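Local coordinates for protein cysteine desulfurase (Fervidobacterium islandicum, PDB 6A6E) that uses pyridoxal phosphate to remove sulfur from cysteine, probably to supply iron-sulfur cluster assembly as in other SufS enzymes, at residues V9-F15 with K310-H314; V126-E132 with P177-T183; A205-G211 with V227-F232. All coordinates share one frame; numbering follows the deposited sequence.

Contact 1: residues V9-F15 with K310-H314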
loop_
_atom_site.group_PDB
_atom_site.type_symbol
_atom_site.label_atom_id
_atom_site.label_comp_id
_atom_site.label_asym_id
_atom_site.label_seq_id
_atom_site.Cartn_x
_atom_site.Cartn_y
_atom_site.Cartn_z
ATOM N N VAL A 9 33.183 10.582 10.639
ATOM C CA VAL A 9 31.874 11.196 10.880
ATOM C C VAL A 9 31.361 10.870 12.268
ATOM O O VAL A 9 30.855 11.751 12.929
ATOM C CB VAL A 9 30.838 10.680 9.843
ATOM C CG1 VAL A 9 29.423 11.150 10.178
ATOM C CG2 VAL A 9 31.246 11.095 8.425
ATOM N N PHE A 10 31.442 9.594 12.667
ATOM C CA PHE A 10 30.850 9.120 13.895
ATOM C C PHE A 10 31.957 8.649 14.833
ATOM O O PHE A 10 32.885 8.006 14.380
ATOM C CB PHE A 10 29.954 7.883 13.633
ATOM C CG PHE A 10 28.694 8.178 12.879
ATOM C CD1 PHE A 10 27.793 9.085 13.359
ATOM C CD2 PHE A 10 28.397 7.501 11.722
ATOM C CE1 PHE A 10 26.605 9.353 12.678
ATOM C CE2 PHE A 10 27.235 7.771 11.008
ATOM C CZ PHE A 10 26.329 8.700 11.500
ATOM N N SER A 11 31.809 8.895 16.134
ATOM C CA SER A 11 32.685 8.321 17.147
ATOM C C SER A 11 32.514 6.808 17.164
ATOM O O SER A 11 31.549 6.276 16.615
ATOM C CB SER A 11 32.328 8.914 18.519
ATOM O OG SER A 11 31.010 8.575 18.937
ATOM N N ASP A 12 33.419 6.091 17.793
ATOM C CA ASP A 12 33.261 4.638 17.852
ATOM C C ASP A 12 32.065 4.256 18.692
ATOM O O ASP A 12 31.441 3.219 18.448
ATOM C CB ASP A 12 34.520 3.962 18.361
ATOM C CG ASP A 12 35.646 4.067 17.374
ATOM O OD1 ASP A 12 35.457 3.643 16.206
ATOM O OD2 ASP A 12 36.714 4.603 17.743
ATOM N N GLU A 13 31.731 5.095 19.669
ATOM C CA GLU A 13 30.546 4.862 20.468
ATOM C C GLU A 13 29.202 5.157 19.740
ATOM O O GLU A 13 28.253 4.423 19.924
ATOM C CB GLU A 13 30.590 5.738 21.715
ATOM C CG GLU A 13 29.394 5.533 22.658
ATOM C CD GLU A 13 28.985 6.786 23.433
ATOM O OE1 GLU A 13 29.684 7.832 23.349
ATOM O OE2 GLU A 13 27.951 6.717 24.142
ATOM N N GLU A 14 29.094 6.286 19.041
ATOM C CA GLU A 14 27.865 6.600 18.326
ATOM C C GLU A 14 27.636 5.498 17.300
ATOM O O GLU A 14 26.544 5.024 17.132
ATOM C CB GLU A 14 27.986 7.882 17.523
ATOM C CG GLU A 14 27.973 9.196 18.263
ATOM C CD GLU A 14 28.460 10.324 17.354
ATOM O OE1 GLU A 14 29.650 10.316 16.937
ATOM O OE2 GLU A 14 27.652 11.211 17.017
ATOM N N PHE A 15 28.691 5.141 16.581
ATOM C CA PHE A 15 28.586 4.222 15.495
ATOM C C PHE A 15 28.240 2.850 16.029
ATOM O O PHE A 15 27.374 2.120 15.492
ATOM C CB PHE A 15 29.868 4.198 14.686
ATOM C CG PHE A 15 29.706 3.563 13.334
ATOM C CD1 PHE A 15 28.642 3.897 12.516
ATOM C CD2 PHE A 15 30.619 2.640 12.871
ATOM C CE1 PHE A 15 28.490 3.311 11.269
ATOM C CE2 PHE A 15 30.477 2.060 11.620
ATOM C CZ PHE A 15 29.410 2.400 10.824
ATOM N N LYS A 310 25.259 13.894 9.042
ATOM C CA LYS A 310 26.167 12.842 9.305
ATOM C C LYS A 310 25.836 11.570 8.501
ATOM O O LYS A 310 26.743 10.885 8.032
ATOM C CB LYS A 310 26.205 12.548 10.781
ATOM C CG LYS A 310 26.808 13.685 11.616
ATOM C CD LYS A 310 26.652 13.364 13.091
ATOM C CE LYS A 310 27.529 14.194 13.995
ATOM N NZ LYS A 310 27.689 13.472 15.300
ATOM N N VAL A 311 24.540 11.252 8.319
ATOM C CA VAL A 311 24.164 10.052 7.574
ATOM C C VAL A 311 24.720 10.188 6.172
ATOM O O VAL A 311 25.352 9.280 5.667
ATOM C CB VAL A 311 22.608 9.830 7.578
ATOM C CG1 VAL A 311 22.202 8.736 6.593
ATOM C CG2 VAL A 311 22.135 9.480 8.991
ATOM N N GLU A 312 24.512 11.356 5.574
ATOM C CA GLU A 312 24.919 11.634 4.269
ATOM C C GLU A 312 26.425 11.573 4.087
ATOM O O GLU A 312 26.896 10.929 3.127
ATOM C CB GLU A 312 24.362 12.974 3.832
ATOM C CG GLU A 312 24.842 13.426 2.480
ATOM C CD GLU A 312 24.262 14.761 2.026
ATOM O OE1 GLU A 312 23.148 15.233 2.442
ATOM O OE2 GLU A 312 24.916 15.335 1.139
ATOM N N LYS A 313 27.170 12.202 5.004
ATOM C CA LYS A 313 28.639 12.130 4.994
ATOM C C LYS A 313 29.167 10.724 5.171
ATOM O O LYS A 313 30.105 10.366 4.496
ATOM C CB LYS A 313 29.273 13.035 6.086
ATOM C CG LYS A 313 29.351 14.512 5.727
ATOM C CD LYS A 313 30.619 14.777 4.894
ATOM C CE LYS A 313 30.763 16.213 4.376
ATOM N NZ LYS A 313 29.917 16.483 3.169
ATOM N N HIS A 314 28.598 9.950 6.098
ATOM C CA HIS A 314 29.027 8.585 6.317
ATOM C C HIS A 314 28.854 7.754 5.050
ATOM O O HIS A 314 29.806 7.112 4.584
ATOM C CB HIS A 314 28.303 7.962 7.480
ATOM C CG HIS A 314 28.594 6.509 7.675
ATOM N ND1 HIS A 314 29.855 6.028 7.948
ATOM C CD2 HIS A 314 27.776 5.428 7.691
ATOM C CE1 HIS A 314 29.807 4.720 8.112
ATOM N NE2 HIS A 314 28.559 4.324 7.963
#
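Val9 rests both of its methyl groups on the helix 308-327. CG1 stands anti to the backbone N (chi1 172°). From there it reaches Lys310 O at 3.4 Å and also meets Lys310 CB. CG2 packs against Lys313 CB at 3.6 Å, one turn along. The same CG1 sits over the centre of one face of the Phe10 ring, and both side chains meet Lys310 CB.

Phe10 fills the tight part. Its CE1 lies 3.7 Å from Lys310 CB, and its CE2 meets His314 CB. The ring also makes an edge-to-face pair with the His314 imidazole, its edge toward the imidazole face, planes at 61°. Phe15 comes in at the far end of the imidazole, with CE1 3.5 Å from His314 NE2. Together Phe10, Phe15 and His314 form a buried aromatic cluster. His314 ND1 is hydrogen-bonded to Glu317 OE2 and NE2 to Asn405 O, and these two bonds fix the rotation of the imidazole.

The cluster joins the start of the N-terminal helix 12-20 to helix 308-327. Ser11 is the N-cap of the first helix and forms a capping box with Glu14. Glu14 N donates to Ser11 OG at 3.0 Å, and Ser11 N donates to Glu14 OE1 at 2.7 Å.

The outer side is polar and more open to solvent. The extended chain of Lys310 brings NZ to Glu14 OE2 in a 2.8 Å salt bridge, so the two carboxylate oxygens serve different partners. Lys313 gives only its base to Val9. Its amino end leads off along the exposed helix surface to Glu316.

Contact 2: residues V126-E132 with P177-T183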
loop_
_atom_site.group_PDB
_atom_site.type_symbol
_atom_site.label_atom_id
_atom_site.label_comp_id
_atom_site.label_asym_id
_atom_site.label_seq_id
_atom_site.Cartn_x
_atom_site.Cartn_y
_atom_site.Cartn_z
ATOM N N VAL A 126 6.933 13.016 -23.610
ATOM C CA VAL A 126 7.493 12.804 -22.318
ATOM C C VAL A 126 8.929 12.440 -22.561
ATOM O O VAL A 126 9.185 11.472 -23.252
ATOM C CB VAL A 126 6.868 11.578 -21.554
ATOM C CG1 VAL A 126 7.503 11.480 -20.179
ATOM C CG2 VAL A 126 5.391 11.772 -21.396
ATOM N N LEU A 127 9.831 13.141 -21.906
ATOM C CA LEU A 127 11.251 12.854 -21.963
ATOM C C LEU A 127 11.711 12.171 -20.667
ATOM O O LEU A 127 11.619 12.748 -19.577
ATOM C CB LEU A 127 12.036 14.150 -22.087
ATOM C CG LEU A 127 13.565 14.069 -22.108
ATOM C CD1 LEU A 127 14.002 13.243 -23.310
ATOM C CD2 LEU A 127 14.154 15.483 -22.181
ATOM N N ILE A 128 12.291 10.982 -20.807
ATOM C CA ILE A 128 12.939 10.284 -19.682
ATOM C C ILE A 128 14.397 9.996 -20.001
ATOM O O ILE A 128 14.875 10.462 -20.995
ATOM C CB ILE A 128 12.169 9.005 -19.319
ATOM C CG1 ILE A 128 12.133 8.015 -20.454
ATOM C CG2 ILE A 128 10.735 9.355 -18.933
ATOM C CD1 ILE A 128 11.309 6.767 -20.120
ATOM N N SER A 129 15.132 9.308 -19.142
ATOM C CA SER A 129 16.494 8.975 -19.464
ATOM C C SER A 129 16.643 7.476 -19.768
ATOM O O SER A 129 15.807 6.667 -19.376
ATOM C CB SER A 129 17.415 9.389 -18.333
ATOM O OG SER A 129 17.700 8.294 -17.510
ATOM N N GLN A 130 17.736 7.114 -20.461
ATOM C CA GLN A 130 18.029 5.740 -20.773
ATOM C C GLN A 130 18.359 4.888 -19.539
ATOM O O GLN A 130 18.340 3.660 -19.622
ATOM C CB GLN A 130 19.197 5.628 -21.786
ATOM C CG GLN A 130 18.749 5.842 -23.200
ATOM C CD GLN A 130 19.814 5.583 -24.294
ATOM O OE1 GLN A 130 21.015 5.674 -24.080
ATOM N NE2 GLN A 130 19.320 5.255 -25.490
ATOM N N VAL A 131 18.727 5.496 -18.430
ATOM C CA VAL A 131 19.084 4.701 -17.282
ATOM C C VAL A 131 17.917 4.510 -16.289
ATOM O O VAL A 131 18.129 4.011 -15.166
ATOM C CB VAL A 131 20.309 5.318 -16.565
ATOM C CG1 VAL A 131 21.367 5.717 -17.587
ATOM C CG2 VAL A 131 19.945 6.531 -15.756
ATOM N N GLU A 132 16.695 4.877 -16.650
ATOM C CA GLU A 132 15.553 4.743 -15.677
ATOM C C GLU A 132 15.274 3.274 -15.280
ATOM O O GLU A 132 15.399 2.335 -16.067
ATOM C CB GLU A 132 14.287 5.338 -16.208
ATOM C CG GLU A 132 14.373 6.804 -16.568
ATOM C CD GLU A 132 14.883 7.643 -15.412
ATOM O OE1 GLU A 132 15.718 8.582 -15.634
ATOM O OE2 GLU A 132 14.411 7.377 -14.267
ATOM N N PRO A 177 9.584 19.482 -24.306
ATOM C CA PRO A 177 8.823 18.362 -23.749
ATOM C C PRO A 177 7.742 18.800 -22.774
ATOM O O PRO A 177 7.954 19.688 -21.956
ATOM C CB PRO A 177 9.904 17.508 -23.047
ATOM C CG PRO A 177 11.048 18.410 -22.777
ATOM C CD PRO A 177 11.008 19.425 -23.936
ATOM N N LYS A 178 6.573 18.179 -22.852
ATOM C CA LYS A 178 5.497 18.498 -21.945
ATOM C C LYS A 178 5.851 18.014 -20.514
ATOM O O LYS A 178 5.582 18.715 -19.521
ATOM C CB LYS A 178 4.168 17.924 -22.453
ATOM C CG LYS A 178 2.958 18.416 -21.666
ATOM C CD LYS A 178 2.805 19.947 -21.791
ATOM C CE LYS A 178 1.379 20.421 -21.843
ATOM N NZ LYS A 178 0.706 19.837 -23.043
ATOM N N VAL A 179 6.507 16.862 -20.426
ATOM C CA VAL A 179 6.905 16.251 -19.130
ATOM C C VAL A 179 8.338 15.736 -19.251
ATOM O O VAL A 179 8.707 15.176 -20.282
ATOM C CB VAL A 179 5.963 15.068 -18.758
ATOM C CG1 VAL A 179 6.417 14.333 -17.506
ATOM C CG2 VAL A 179 4.596 15.625 -18.547
ATOM N N VAL A 180 9.131 15.959 -18.207
ATOM C CA VAL A 180 10.452 15.370 -18.067
ATOM C C VAL A 180 10.393 14.529 -16.752
ATOM O O VAL A 180 10.047 15.068 -15.690
ATOM C CB VAL A 180 11.553 16.447 -17.936
ATOM C CG1 VAL A 180 12.930 15.869 -17.627
ATOM C CG2 VAL A 180 11.699 17.227 -19.236
ATOM N N SER A 181 10.695 13.241 -16.823
ATOM C CA SER A 181 10.744 12.400 -15.630
ATOM C C SER A 181 12.079 11.756 -15.569
ATOM O O SER A 181 12.431 11.003 -16.440
ATOM C CB SER A 181 9.651 11.336 -15.655
ATOM O OG SER A 181 9.469 10.718 -14.381
ATOM N N ILE A 182 12.822 12.012 -14.522
ATOM C CA ILE A 182 14.135 11.490 -14.471
ATOM C C ILE A 182 14.490 11.024 -13.077
ATOM O O ILE A 182 13.976 11.585 -12.109
ATOM C CB ILE A 182 15.160 12.601 -14.948
ATOM C CG1 ILE A 182 16.549 11.967 -15.122
ATOM C CG2 ILE A 182 15.205 13.765 -13.977
ATOM C CD1 ILE A 182 17.511 12.798 -15.935
ATOM N N THR A 183 15.415 10.062 -12.989
ATOM C CA THR A 183 15.887 9.580 -11.724
ATOM C C THR A 183 16.760 10.628 -11.039
ATOM O O THR A 183 17.462 11.402 -11.664
ATOM C CB THR A 183 16.680 8.257 -11.864
ATOM O OG1 THR A 183 17.026 7.810 -10.569
ATOM C CG2 THR A 183 17.983 8.407 -12.712
#
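Val126 lies side by side with Val179, the two side chains pointing the same way, with their CG1 atoms 4.1 Å apart. Trp140 of helix 138-147 packs on this face of the sheet, against both valines and against Ile128 and Ser181. On the other face Leu127 CB packs against both Pro177 CB, at 4.1 Å, and Val180 CG2. The two strands are parallel neighbours in the central sheet of the aminotransferase class-V fold. Leu127 holds both rungs: its N donates to Val179 O at 2.8 Å, and its O accepts from Ser181 N at 2.9 Å.

Beyond Ser129 the first strand leaves the sheet in a type I turn, and a side chain takes over the link. Glu132 is bent at chi2 (-54°), which folds its carboxylate back towards the second strand. Its OE1 accepts from Thr183 N at 3.0 Å through the syn lone pair. Ser129 OG donates to the same oxygen at 2.7 Å from the anti side, 30° out of the carboxylate plane. That hydroxyl also accepts from Val131 N, an ST turn. Glu132 OE2 is hydrogen-bonded to Asn136 ND2.

Thr183 belongs to the pyridoxal phosphate pocket, and its OG1 is hydrogen-bonded to Gln185 O. The buried carboxylate is thus gripped by an amide N-H, a hydroxyl and an asparagine side chain, a network that probably helps to position the strand end beside the cofactor.

Contact 3: residues A205-G211 with V227-F232. With PLP (pyridoxal-5'-phosphate), chain E; GOL (glycerol), chain K.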
loop_
_atom_site.group_PDB
_atom_site.type_symbol
_atom_site.label_atom_id
_atom_site.label_comp_id
_atom_site.label_asym_id
_atom_site.label_seq_id
_atom_site.Cartn_x
_atom_site.Cartn_y
_atom_site.Cartn_z
ATOM N N ALA A 205 8.788 22.400 -18.701
ATOM C CA ALA A 205 8.264 21.032 -18.549
ATOM C C ALA A 205 7.698 20.842 -17.155
ATOM O O ALA A 205 8.066 21.561 -16.228
ATOM C CB ALA A 205 9.318 19.997 -18.875
ATOM N N THR A 206 6.736 19.949 -17.026
ATOM C CA THR A 206 6.399 19.362 -15.704
ATOM C C THR A 206 7.533 18.431 -15.412
ATOM O O THR A 206 7.743 17.426 -16.128
ATOM C CB THR A 206 5.076 18.584 -15.735
ATOM O OG1 THR A 206 4.026 19.506 -15.946
ATOM C CG2 THR A 206 4.772 17.883 -14.398
ATOM N N LEU A 207 8.281 18.765 -14.381
ATOM C CA LEU A 207 9.427 17.969 -13.954
ATOM C C LEU A 207 9.145 17.026 -12.729
ATOM O O LEU A 207 8.886 17.472 -11.582
ATOM C CB LEU A 207 10.626 18.875 -13.680
ATOM C CG LEU A 207 11.910 18.218 -13.157
ATOM C CD1 LEU A 207 12.528 17.180 -14.077
ATOM C CD2 LEU A 207 12.910 19.320 -12.873
ATOM N N ILE A 208 9.309 15.724 -12.995
ATOM C CA ILE A 208 9.196 14.669 -12.012
ATOM C C ILE A 208 10.568 14.058 -11.735
ATOM O O ILE A 208 11.339 13.700 -12.670
ATOM C CB ILE A 208 8.258 13.548 -12.545
ATOM C CG1 ILE A 208 6.927 14.138 -12.930
ATOM C CG2 ILE A 208 8.132 12.410 -11.494
ATOM C CD1 ILE A 208 6.126 13.265 -13.863
ATOM N N VAL A 209 10.868 13.873 -10.449
ATOM C CA VAL A 209 12.054 13.169 -10.065
ATOM C C VAL A 209 11.694 11.901 -9.313
ATOM O O VAL A 209 10.919 11.942 -8.366
ATOM C CB VAL A 209 12.969 14.086 -9.212
ATOM C CG1 VAL A 209 14.082 13.316 -8.581
ATOM C CG2 VAL A 209 13.567 15.192 -10.092
ATOM N N ASP A 210 12.261 10.784 -9.799
ATOM C CA ASP A 210 12.290 9.539 -9.113
ATOM C C ASP A 210 13.418 9.549 -8.123
ATOM O O ASP A 210 14.574 9.319 -8.464
ATOM C CB ASP A 210 12.364 8.361 -10.130
ATOM C CG ASP A 210 12.541 6.967 -9.469
ATOM O OD1 ASP A 210 12.571 6.909 -8.246
ATOM O OD2 ASP A 210 12.700 5.941 -10.202
ATOM N N GLY A 211 13.023 9.704 -6.865
ATOM C CA GLY A 211 13.899 9.896 -5.752
ATOM C C GLY A 211 14.221 8.651 -4.960
ATOM O O GLY A 211 14.847 8.766 -3.874
ATOM N N VAL A 227 11.577 21.159 -8.373
ATOM C CA VAL A 227 10.847 20.100 -9.028
ATOM C C VAL A 227 9.367 20.302 -8.867
ATOM O O VAL A 227 8.897 20.856 -7.887
ATOM C CB VAL A 227 11.208 18.683 -8.475
ATOM C CG1 VAL A 227 12.655 18.342 -8.719
ATOM C CG2 VAL A 227 10.912 18.524 -7.010
ATOM N N ASP A 228 8.603 19.825 -9.839
ATOM C CA ASP A 228 7.154 19.802 -9.733
ATOM C C ASP A 228 6.600 18.646 -8.900
ATOM O O ASP A 228 5.626 18.830 -8.175
ATOM C CB ASP A 228 6.613 19.802 -11.128
ATOM C CG ASP A 228 7.050 21.133 -11.905
ATOM O OD1 ASP A 228 6.964 22.209 -11.305
ATOM O OD2 ASP A 228 7.559 21.053 -13.021
ATOM N N PHE A 229 7.186 17.478 -9.055
ATOM C CA PHE A 229 6.801 16.298 -8.326
ATOM C C PHE A 229 8.066 15.544 -7.982
ATOM O O PHE A 229 9.029 15.546 -8.777
ATOM C CB PHE A 229 5.871 15.375 -9.148
ATOM C CG PHE A 229 4.583 16.004 -9.544
ATOM C CD1 PHE A 229 3.542 16.091 -8.652
ATOM C CD2 PHE A 229 4.468 16.614 -10.782
ATOM C CE1 PHE A 229 2.391 16.729 -8.977
ATOM C CE2 PHE A 229 3.285 17.231 -11.132
ATOM C CZ PHE A 229 2.244 17.300 -10.231
ATOM N N LEU A 230 8.045 14.907 -6.798
ATOM C CA LEU A 230 9.059 13.942 -6.382
ATOM C C LEU A 230 8.384 12.709 -5.704
ATOM O O LEU A 230 7.460 12.863 -4.908
ATOM C CB LEU A 230 10.026 14.580 -5.396
ATOM C CG LEU A 230 11.245 13.747 -4.972
ATOM C CD1 LEU A 230 12.537 14.458 -5.265
ATOM C CD2 LEU A 230 11.202 13.456 -3.486
ATOM N N VAL A 231 8.925 11.519 -5.957
ATOM C CA VAL A 231 8.441 10.300 -5.345
ATOM C C VAL A 231 9.572 9.525 -4.654
ATOM O O VAL A 231 10.692 9.516 -5.146
ATOM C CB VAL A 231 7.759 9.420 -6.385
ATOM C CG1 VAL A 231 6.487 10.096 -6.925
ATOM C CG2 VAL A 231 8.682 9.044 -7.543
ATOM N N PHE A 232 9.268 8.819 -3.568
ATOM C CA PHE A 232 10.209 7.882 -3.004
ATOM C C PHE A 232 9.470 6.795 -2.192
ATOM O O PHE A 232 8.260 6.929 -1.936
ATOM C CB PHE A 232 11.299 8.647 -2.174
ATOM C CG PHE A 232 10.818 9.246 -0.849
ATOM C CD1 PHE A 232 10.347 10.553 -0.770
ATOM C CD2 PHE A 232 10.922 8.515 0.327
ATOM C CE1 PHE A 232 9.931 11.090 0.444
ATOM C CE2 PHE A 232 10.524 9.044 1.521
ATOM C CZ PHE A 232 10.044 10.361 1.587
HETATM N N1 PLP E . 13.373 3.822 -8.947
HETATM C C2 PLP E . 14.559 3.638 -8.429
HETATM C C2A PLP E . 15.735 4.395 -8.946
HETATM C C3 PLP E . 14.680 2.639 -7.367
HETATM O O3 PLP E . 15.880 2.421 -6.857
HETATM C C4 PLP E . 13.497 1.942 -6.866
HETATM C C4A PLP E . 13.521 1.010 -5.755
HETATM C C5 PLP E . 12.225 2.202 -7.548
HETATM C C6 PLP E . 12.269 3.131 -8.544
HETATM C C5A PLP E . 10.931 1.467 -7.184
HETATM O O4P PLP E . 10.527 1.402 -5.824
HETATM P P PLP E . 9.353 0.463 -5.215
HETATM O O1P PLP E . 8.059 0.890 -5.785
HETATM O O2P PLP E . 9.845 -0.911 -5.568
HETATM O O3P PLP E . 9.471 0.821 -3.764
HETATM C C1 GOL K . 7.294 24.762 -13.566
HETATM O O1 GOL K . 6.863 24.660 -12.204
HETATM C C2 GOL K . 6.231 24.372 -14.602
HETATM O O2 GOL K . 6.878 24.227 -15.866
HETATM C C3 GOL K . 5.537 23.050 -14.290
HETATM O O3 GOL K . 4.147 23.045 -14.650
#
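Asp228 keeps CG beside its backbone N (chi1 -62°), which turns the carboxylate to the start of the neighbouring strand. There OD2 takes Leu207 N on its anti lone pair at 2.8 Å. The bond is nearly straight, 176°. Strands 206-210 and 229-233 are the parallel pair of a beta-alpha-beta unit with helix 222-225 between them. Leu207 O accepts from Phe229 N. Val209 N donates to Phe229 O at 3.0 Å and Val231 N to Val209 O, and Gly211 N closes the ladder on Val231 O.

Asp228 also pairs with Arg199 through OD2 and with Lys249 through OD1. O1 of a glycerol, probably from the crystallisation liquor, donates a hydrogen bond to OD1. With an alanine in place of Asp228, Leu207 N would probably lose its acceptor, and Arg199 and Lys249 the negative charge they share.

At the other end Asp210 has CG anti to its backbone N (chi1 174°). Its OD2 lies 2.6 Å from N1 of pyridoxal phosphate, the aspartate-pyridine pairing of fold-type I enzymes. OD1 is hydrogen-bonded to Ala212 N.

Val209 packs its CG2 on Val227 CG1 at 3.6 Å. On the opposite face, Thr206 CG2 meets the edge of the Phe229 ring, in its plane, 3.6 Å from CE2.

In the fold
Contacts 2 and 3 are neighbours in the seven-stranded mixed sheet, with centres about 10 Å apart. Strands 179-183 and 206-210 adjoin, joined by backbone hydrogen bonds such as Val180 N to Thr206 O at 2.9 Å. The four strands run in the order 125-129, 179-183, 206-210, 229-233. Along the chain contact 2 closes before contact 3 opens, and both bring a pocket residue, Thr183 and Asp210, to the cofactor. Contact 1 lies apart, its centre about 35 Å from that of contact 2 and about 30 Å from that of contact 3. Its segments, 9-15 and 310-314, enclose both along the chain. It lies well away from the strands that bear on the cofactor.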